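Local coordinates for hypothetical protein (Uncultured marine organism, PDB 2OP5) that is of unknown function but forms a dimer of ferredoxin-like subunits related to the dimeric alpha-beta barrel proteins, at residues 19-22 and 23-26; 25-28 and 29-33; 35-38 and 39-42. All blocks are in the same frame, centred on the assembly; numbering follows the deposited sequence.

Contact 1 (19-22 and 23-26)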
loop_
_atom_site.group_PDB
_atom_site.type_symbol
_atom_site.label_atom_id
_atom_site.label_comp_id
_atom_site.label_asym_id
_atom_site.label_seq_id
_atom_site.Cartn_x
_atom_site.Cartn_y
_atom_site.Cartn_z
ATOM N N THR A 19 -6.273 -19.678 2.825
ATOM C CA THR A 19 -7.334 -20.618 2.475
ATOM C C THR A 19 -8.426 -20.690 3.560
ATOM O O THR A 19 -9.458 -21.342 3.377
ATOM C CB THR A 19 -6.791 -22.041 2.196
ATOM O OG1 THR A 19 -6.250 -22.599 3.393
ATOM C CG2 THR A 19 -5.723 -22.030 1.085
ATOM N N SER A 20 -8.191 -20.039 4.691
ATOM C CA SER A 20 -9.195 -19.971 5.750
ATOM C C SER A 20 -8.952 -18.736 6.604
ATOM O O SER A 20 -7.825 -18.228 6.687
ATOM C CB SER A 20 -9.158 -21.214 6.638
ATOM O OG SER A 20 -7.977 -21.244 7.423
ATOM N N GLU A 21 -10.029 -18.282 7.242
ATOM C CA GLU A 21 -9.984 -17.162 8.142
ATOM C C GLU A 21 -9.153 -17.531 9.386
ATOM O O GLU A 21 -8.340 -16.732 9.835
ATOM C CB GLU A 21 -11.400 -16.728 8.525
ATOM C CG GLU A 21 -11.468 -15.411 9.282
ATOM C CD GLU A 21 -10.980 -14.208 8.471
ATOM O OE1 GLU A 21 -10.912 -14.287 7.214
ATOM O OE2 GLU A 21 -10.684 -13.171 9.104
ATOM N N ASN A 22 -9.323 -18.738 9.921
ATOM C CA ASN A 22 -8.535 -19.143 11.094
ATOM C C ASN A 22 -7.046 -19.057 10.801
ATOM O O ASN A 22 -6.269 -18.611 11.651
ATOM C CB ASN A 22 -8.903 -20.542 11.619
ATOM C CG ASN A 22 -10.179 -20.557 12.460
ATOM O OD1 ASN A 22 -10.769 -19.516 12.770
ATOM N ND2 ASN A 22 -10.599 -21.761 12.855
ATOM N N GLU A 23 -6.645 -19.438 9.598
ATOM C CA GLU A 23 -5.227 -19.362 9.238
ATOM C C GLU A 23 -4.739 -17.908 9.159
ATOM O O GLU A 23 -3.642 -17.580 9.633
ATOM C CB GLU A 23 -4.957 -20.105 7.940
ATOM C CG GLU A 23 -3.473 -20.268 7.676
ATOM C CD GLU A 23 -3.166 -21.328 6.638
ATOM O OE1 GLU A 23 -3.787 -22.407 6.683
ATOM O OE2 GLU A 23 -2.279 -21.094 5.792
ATOM N N LEU A 24 -5.555 -17.034 8.581
ATOM C CA LEU A 24 -5.236 -15.604 8.550
ATOM C C LEU A 24 -5.066 -15.062 9.970
ATOM O O LEU A 24 -4.082 -14.369 10.255
ATOM C CB LEU A 24 -6.326 -14.832 7.789
ATOM C CG LEU A 24 -6.294 -13.292 7.741
ATOM C CD1 LEU A 24 -7.007 -12.834 6.493
ATOM C CD2 LEU A 24 -6.858 -12.575 8.991
ATOM N N GLU A 25 -5.995 -15.410 10.865
ATOM C CA GLU A 25 -5.955 -14.957 12.261
ATOM C C GLU A 25 -4.713 -15.440 12.991
ATOM O O GLU A 25 -4.152 -14.721 13.833
ATOM C CB GLU A 25 -7.178 -15.443 13.029
ATOM C CG GLU A 25 -8.498 -14.870 12.553
ATOM C CD GLU A 25 -9.668 -15.386 13.353
ATOM O OE1 GLU A 25 -9.628 -15.263 14.599
ATOM O OE2 GLU A 25 -10.623 -15.909 12.737
ATOM N N LEU A 26 -4.291 -16.671 12.687
ATOM C CA LEU A 26 -3.094 -17.261 13.304
ATOM C C LEU A 26 -1.817 -16.593 12.822
ATOM O O LEU A 26 -0.879 -16.413 13.604
ATOM C CB LEU A 26 -2.999 -18.760 13.016
ATOM C CG LEU A 26 -1.742 -19.434 13.608
ATOM C CD1 LEU A 26 -1.736 -19.349 15.127
ATOM C CD2 LEU A 26 -1.677 -20.850 13.166
#
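An N-cap opens helix 21-28: Ser-20 is the residue just ahead of the first turn, and its hydroxyl accepts the NH of Glu-23, three residues on, with OG 3.1 Å from Glu-23 N. Its OG sits between the backbone N and the carbonyl carbon (chi1 70°), a rotation that brings the oxygen over the start of the helix and also to 3.3 Å from Glu-23 CB. Behind the cap the main-chain bonds begin. Leu-24 N reaches Ser-20 O at 3.2 Å, and Glu-25 N meets Glu-21 O at 2.9 Å. Leu-26 N follows on Asn-22 O at 3.0 Å.

Glu-21 bends at chi2 (64°), and its OE2 comes to 3.9 Å from Leu-24 CD2, the two side chains running alongside each other. Its other oxygen, OE1, is hydrogen-bonded to His-62, while Glu-23 sends OE2 to the backbone N of Val-99. The cap thus gives an acceptor to an NH of the first turn, which has no earlier helical carbonyl to use, and the negative charges of Glu-21 and Glu-23 near this end probably suit the helix dipole.

Contact 2 (25-28 and 29-33); sequences ELFL and KSLDE
Ser-30 OG donates to Leu-26 O at 2.6 Å, the shortest polar bond here, folding the serine hydroxyl back onto the last turn of the helix before it. The hydroxyl lies 24° out of the carbonyl plane, and it is put there by a chi1 of -46°, which leaves OG beside its own backbone N and opposite the carbonyl carbon. One residue earlier, Lys-29 N bonds to Glu-25 O at 3.0 Å. The lysine's CB and CG lie against that same carbonyl oxygen before the chain runs off toward its amino end.

Beyond helix 21-28 the chain passes through a type I beta turn, Leu-28 to Leu-31, into the short, weakly bonded helix 31-34. The turn is closed by Leu-31 N on Leu-28 O at 3.2 Å, and beside it Ser-30 N approaches Phe-27 O at 3.1 Å. Both bonds span three residues, where the bond from Lys-29 to Glu-25 spans four.

Leu-31 divides its two methyls between two neighbours. CD2 comes obliquely to the Phe-27 ring, 3.4 Å from CE2, and CD1 lies 3.9 Å from Leu-28 CD2. Phe-27 has CG anti to its backbone N (chi1 -174°), which swings the ring to the side where Phe-18 and Phe-98 also meet it, the latter edge-to-face. Beneath, Leu-28 rests on Ile-64 and Leu-31 on Met-66 of strand 63-70, and Leu-28 also packs on Val-110 of the second subunit.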
loop_
_atom_site.group_PDB
_atom_site.type_symbol
_atom_site.label_atom_id
_atom_site.label_comp_id
_atom_site.label_asym_id
_atom_site.label_seq_id
_atom_site.Cartn_x
_atom_site.Cartn_y
_atom_site.Cartn_z
ATOM N N GLU A 25 -5.995 -15.410 10.865
ATOM C CA GLU A 25 -5.955 -14.957 12.261
ATOM C C GLU A 25 -4.713 -15.440 12.991
ATOM O O GLU A 25 -4.152 -14.721 13.833
ATOM C CB GLU A 25 -7.178 -15.443 13.029
ATOM C CG GLU A 25 -8.498 -14.870 12.553
ATOM C CD GLU A 25 -9.668 -15.386 13.353
ATOM O OE1 GLU A 25 -9.628 -15.263 14.599
ATOM O OE2 GLU A 25 -10.623 -15.909 12.737
ATOM N N LEU A 26 -4.291 -16.671 12.687
ATOM C CA LEU A 26 -3.094 -17.261 13.304
ATOM C C LEU A 26 -1.817 -16.593 12.822
ATOM O O LEU A 26 -0.879 -16.413 13.604
ATOM C CB LEU A 26 -2.999 -18.760 13.016
ATOM C CG LEU A 26 -1.742 -19.434 13.608
ATOM C CD1 LEU A 26 -1.736 -19.349 15.127
ATOM C CD2 LEU A 26 -1.677 -20.850 13.166
ATOM N N PHE A 27 -1.766 -16.295 11.527
ATOM C CA PHE A 27 -0.648 -15.588 10.898
ATOM C C PHE A 27 -0.510 -14.195 11.496
ATOM O O PHE A 27 0.599 -13.759 11.813
ATOM C CB PHE A 27 -0.859 -15.466 9.368
ATOM C CG PHE A 27 0.329 -14.874 8.644
ATOM C CD1 PHE A 27 1.298 -15.692 8.094
ATOM C CD2 PHE A 27 0.492 -13.513 8.549
ATOM C CE1 PHE A 27 2.375 -15.162 7.471
ATOM C CE2 PHE A 27 1.587 -12.990 7.938
ATOM C CZ PHE A 27 2.523 -13.815 7.381
ATOM N N LEU A 28 -1.631 -13.483 11.605
ATOM C CA LEU A 28 -1.663 -12.178 12.272
ATOM C C LEU A 28 -1.161 -12.276 13.697
ATOM O O LEU A 28 -0.347 -11.460 14.130
ATOM C CB LEU A 28 -3.085 -11.593 12.313
ATOM C CG LEU A 28 -3.661 -10.957 11.037
ATOM C CD1 LEU A 28 -4.998 -10.328 11.343
ATOM C CD2 LEU A 28 -2.723 -9.895 10.453
ATOM N N LYS A 29 -1.642 -13.278 14.436
ATOM C CA LYS A 29 -1.202 -13.472 15.820
ATOM C C LYS A 29 0.252 -13.894 15.961
ATOM O O LYS A 29 0.770 -13.894 17.068
ATOM C CB LYS A 29 -2.123 -14.406 16.598
ATOM C CG LYS A 29 -3.323 -13.672 17.148
ATOM C CD LYS A 29 -4.267 -14.549 17.943
ATOM C CE LYS A 29 -5.382 -13.709 18.591
ATOM N NZ LYS A 29 -4.850 -12.694 19.569
ATOM N N SER A 30 0.926 -14.206 14.858
ATOM C CA SER A 30 2.340 -14.566 14.906
ATOM C C SER A 30 3.270 -13.483 14.350
ATOM O O SER A 30 4.477 -13.736 14.220
ATOM C CB SER A 30 2.552 -15.829 14.082
ATOM O OG SER A 30 1.558 -16.774 14.404
ATOM N N LEU A 31 2.739 -12.302 14.011
ATOM C CA LEU A 31 3.581 -11.257 13.383
ATOM C C LEU A 31 4.550 -10.569 14.327
ATOM O O LEU A 31 5.600 -10.126 13.882
ATOM C CB LEU A 31 2.744 -10.188 12.662
ATOM C CG LEU A 31 2.064 -10.679 11.388
ATOM C CD1 LEU A 31 1.158 -9.600 10.828
ATOM C CD2 LEU A 31 3.092 -11.162 10.369
ATOM N N ASP A 32 4.178 -10.481 15.605
ATOM C CA ASP A 32 5.005 -9.890 16.644
ATOM C C ASP A 32 6.265 -10.707 16.868
ATOM O O ASP A 32 7.255 -10.191 17.394
ATOM C CB ASP A 32 4.218 -9.818 17.952
ATOM N N GLU A 33 6.214 -11.993 16.517
ATOM C CA GLU A 33 7.397 -12.862 16.552
ATOM C C GLU A 33 8.373 -12.425 15.443
ATOM O O GLU A 33 9.581 -12.568 15.578
ATOM C CB GLU A 33 7.002 -14.337 16.320
ATOM C CG GLU A 33 6.112 -14.946 17.410
ATOM C CD GLU A 33 5.434 -16.268 16.999
ATOM O OE1 GLU A 33 5.928 -16.971 16.086
ATOM O OE2 GLU A 33 4.386 -16.590 17.598
#

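Contact 3 (35-38 and 39-42); sequences WSED and LYSR. With EDO (1,2-ethanediol), chain G.
Tyr-40, Leu-39 and Asp-38 give up the most surface in this contact at the start of helix 37-46; Trp-35 is the partner that the first two share. The tyrosine ring is tucked back beneath the residues that lead into the helix. Its hydroxyl end meets the tryptophan at the root of the side chain: OH lies 3.4 Å from Trp-35 CB, and CZ is 3.7 Å from the same carbon. The two side chains cross at about a right angle. A chi1 of -81° lays Tyr-40 CG beside its own backbone N and turns the ring back toward the N-terminal end, its CD2 passing 3.4 Å from Ser-36 O. Tyr-40 N is hydrogen-bonded to Ser-36 O at 3.0 Å. The phenol OH is hydrogen-bonded to His-51 ND1. With an alanine in place of Tyr-40, His-51 ND1 would probably lose its phenol partner and Trp-35 CB the ring against it.

Leu-39 works on the other side of the indole, its CD2 resting obliquely 3.9 Å from Trp-35 CE3. Ser-36, the N-cap residue, accepts from Leu-39 N through OG at 3.1 Å. Farther along, Asp-38 and Arg-42 form a salt bridge, OD2 to NH2 at 3.3 Å, weak as a hydrogen bond; the carboxylate comes to the guanidinium edge with the two planes 66° apart. A 1,2-ethanediol, probably from the crystallisation liquor, lies near Glu-37, but its placement is doubtful.

Leu-39 packs on Ile-82 of helix 73-86, where Arg-42 finds a second carboxylate in Glu-86. Trp-35 lies on Ile-53 and edge-to-face with His-51 of strand 48-56, and Tyr-40 stacks on Phe-113 of the second subunit.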
loop_
_atom_site.group_PDB
_atom_site.type_symbol
_atom_site.label_atom_id
_atom_site.label_comp_id
_atom_site.label_asym_id
_atom_site.label_seq_id
_atom_site.Cartn_x
_atom_site.Cartn_y
_atom_site.Cartn_z
ATOM N N TRP A 35 8.064 -9.135 13.275
ATOM C CA TRP A 35 8.289 -7.716 13.232
ATOM C C TRP A 35 8.465 -7.156 14.630
ATOM O O TRP A 35 7.569 -6.514 15.189
ATOM C CB TRP A 35 7.138 -7.062 12.461
ATOM C CG TRP A 35 6.956 -7.716 11.081
ATOM C CD1 TRP A 35 5.934 -8.545 10.692
ATOM C CD2 TRP A 35 7.860 -7.658 9.967
ATOM N NE1 TRP A 35 6.124 -8.968 9.411
ATOM C CE2 TRP A 35 7.296 -8.446 8.931
ATOM C CE3 TRP A 35 9.073 -6.997 9.726
ATOM C CZ2 TRP A 35 7.904 -8.590 7.684
ATOM C CZ3 TRP A 35 9.671 -7.155 8.472
ATOM C CH2 TRP A 35 9.083 -7.943 7.479
ATOM N N SER A 36 9.630 -7.444 15.211
ATOM C CA SER A 36 10.000 -6.925 16.521
ATOM C C SER A 36 10.494 -5.493 16.339
ATOM O O SER A 36 10.893 -5.096 15.249
ATOM C CB SER A 36 11.111 -7.772 17.126
ATOM O OG SER A 36 12.273 -7.721 16.322
ATOM N N GLU A 37 10.477 -4.725 17.420
ATOM C CA GLU A 37 10.943 -3.341 17.386
ATOM C C GLU A 37 12.456 -3.381 17.186
ATOM O O GLU A 37 13.051 -2.446 16.652
ATOM C CB GLU A 37 10.607 -2.567 18.679
ATOM C CG GLU A 37 9.182 -2.742 19.244
ATOM C CD GLU A 37 8.056 -2.277 18.326
ATOM O OE1 GLU A 37 8.296 -1.514 17.370
ATOM O OE2 GLU A 37 6.899 -2.674 18.590
ATOM N N ASP A 38 13.075 -4.470 17.630
ATOM C CA ASP A 38 14.499 -4.649 17.448
ATOM C C ASP A 38 14.830 -4.684 15.952
ATOM O O ASP A 38 15.687 -3.936 15.480
ATOM C CB ASP A 38 14.936 -5.935 18.142
ATOM C CG ASP A 38 16.422 -6.176 18.042
ATOM O OD1 ASP A 38 17.201 -5.211 17.941
ATOM O OD2 ASP A 38 16.815 -7.355 18.065
ATOM N N LEU A 39 14.113 -5.533 15.215
ATOM C CA LEU A 39 14.300 -5.672 13.778
ATOM C C LEU A 39 13.971 -4.337 13.095
ATOM O O LEU A 39 14.735 -3.853 12.285
ATOM C CB LEU A 39 13.410 -6.797 13.226
ATOM C CG LEU A 39 13.483 -6.976 11.711
ATOM C CD1 LEU A 39 14.858 -7.275 11.328
ATOM C CD2 LEU A 39 12.551 -8.054 11.172
ATOM N N TYR A 40 12.834 -3.747 13.438
ATOM C CA TYR A 40 12.452 -2.438 12.889
ATOM C C TYR A 40 13.496 -1.363 13.118
ATOM O O TYR A 40 13.719 -0.533 12.259
ATOM C CB TYR A 40 11.142 -1.933 13.501
ATOM C CG TYR A 40 9.873 -2.499 12.925
ATOM C CD1 TYR A 40 9.681 -2.575 11.538
ATOM C CD2 TYR A 40 8.819 -2.844 13.756
ATOM C CE1 TYR A 40 8.529 -3.064 11.012
ATOM C CE2 TYR A 40 7.642 -3.306 13.232
ATOM C CZ TYR A 40 7.498 -3.416 11.858
ATOM O OH TYR A 40 6.317 -3.907 11.337
ATOM N N SER A 41 14.129 -1.368 14.283
ATOM C CA SER A 41 15.169 -0.372 14.564
ATOM C C SER A 41 16.289 -0.465 13.543
ATOM O O SER A 41 16.712 0.541 13.016
ATOM C CB SER A 41 15.737 -0.555 15.970
ATOM O OG SER A 41 16.558 0.539 16.318
ATOM N N ARG A 42 16.731 -1.691 13.252
ATOM C CA ARG A 42 17.817 -1.918 12.301
ATOM C C ARG A 42 17.407 -1.716 10.845
ATOM O O ARG A 42 18.218 -1.245 10.047
ATOM C CB ARG A 42 18.455 -3.294 12.528
ATOM C CG ARG A 42 19.265 -3.278 13.816
ATOM C CD ARG A 42 19.886 -4.614 14.228
ATOM N NE ARG A 42 18.882 -5.521 14.783
ATOM C CZ ARG A 42 18.345 -6.560 14.164
ATOM N NH1 ARG A 42 18.709 -6.907 12.943
ATOM N NH2 ARG A 42 17.442 -7.278 14.804
HETATM C C1 EDO G . 9.924 0.732 16.567
HETATM O O1 EDO G . 9.741 2.162 16.616
HETATM C C2 EDO G . 11.357 0.276 16.282
HETATM O O2 EDO G . 12.310 0.507 17.329
#

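All three contacts are local, and they follow the chain across the helical layer. Contacts 1 and 2 share Glu-25 and Leu-26 and lie at opposite ends of helix 21-28; contact 3 begins helix 37-46, its centre about 16 Å from that of contact 2 and 25 Å from that of contact 1. Both helix starts use a serine N-cap, but contact 1 is a surface site dominated by acidic side chains, whereas contact 3 is partly buried, with two aromatic side chains, a leucine and a salt bridge. Contact 2, also on the surface, uses its serine as a donor to the end of a helix and adds a small apolar cluster. Contacts 2 and 3 each reach the second subunit; contact 1 does not.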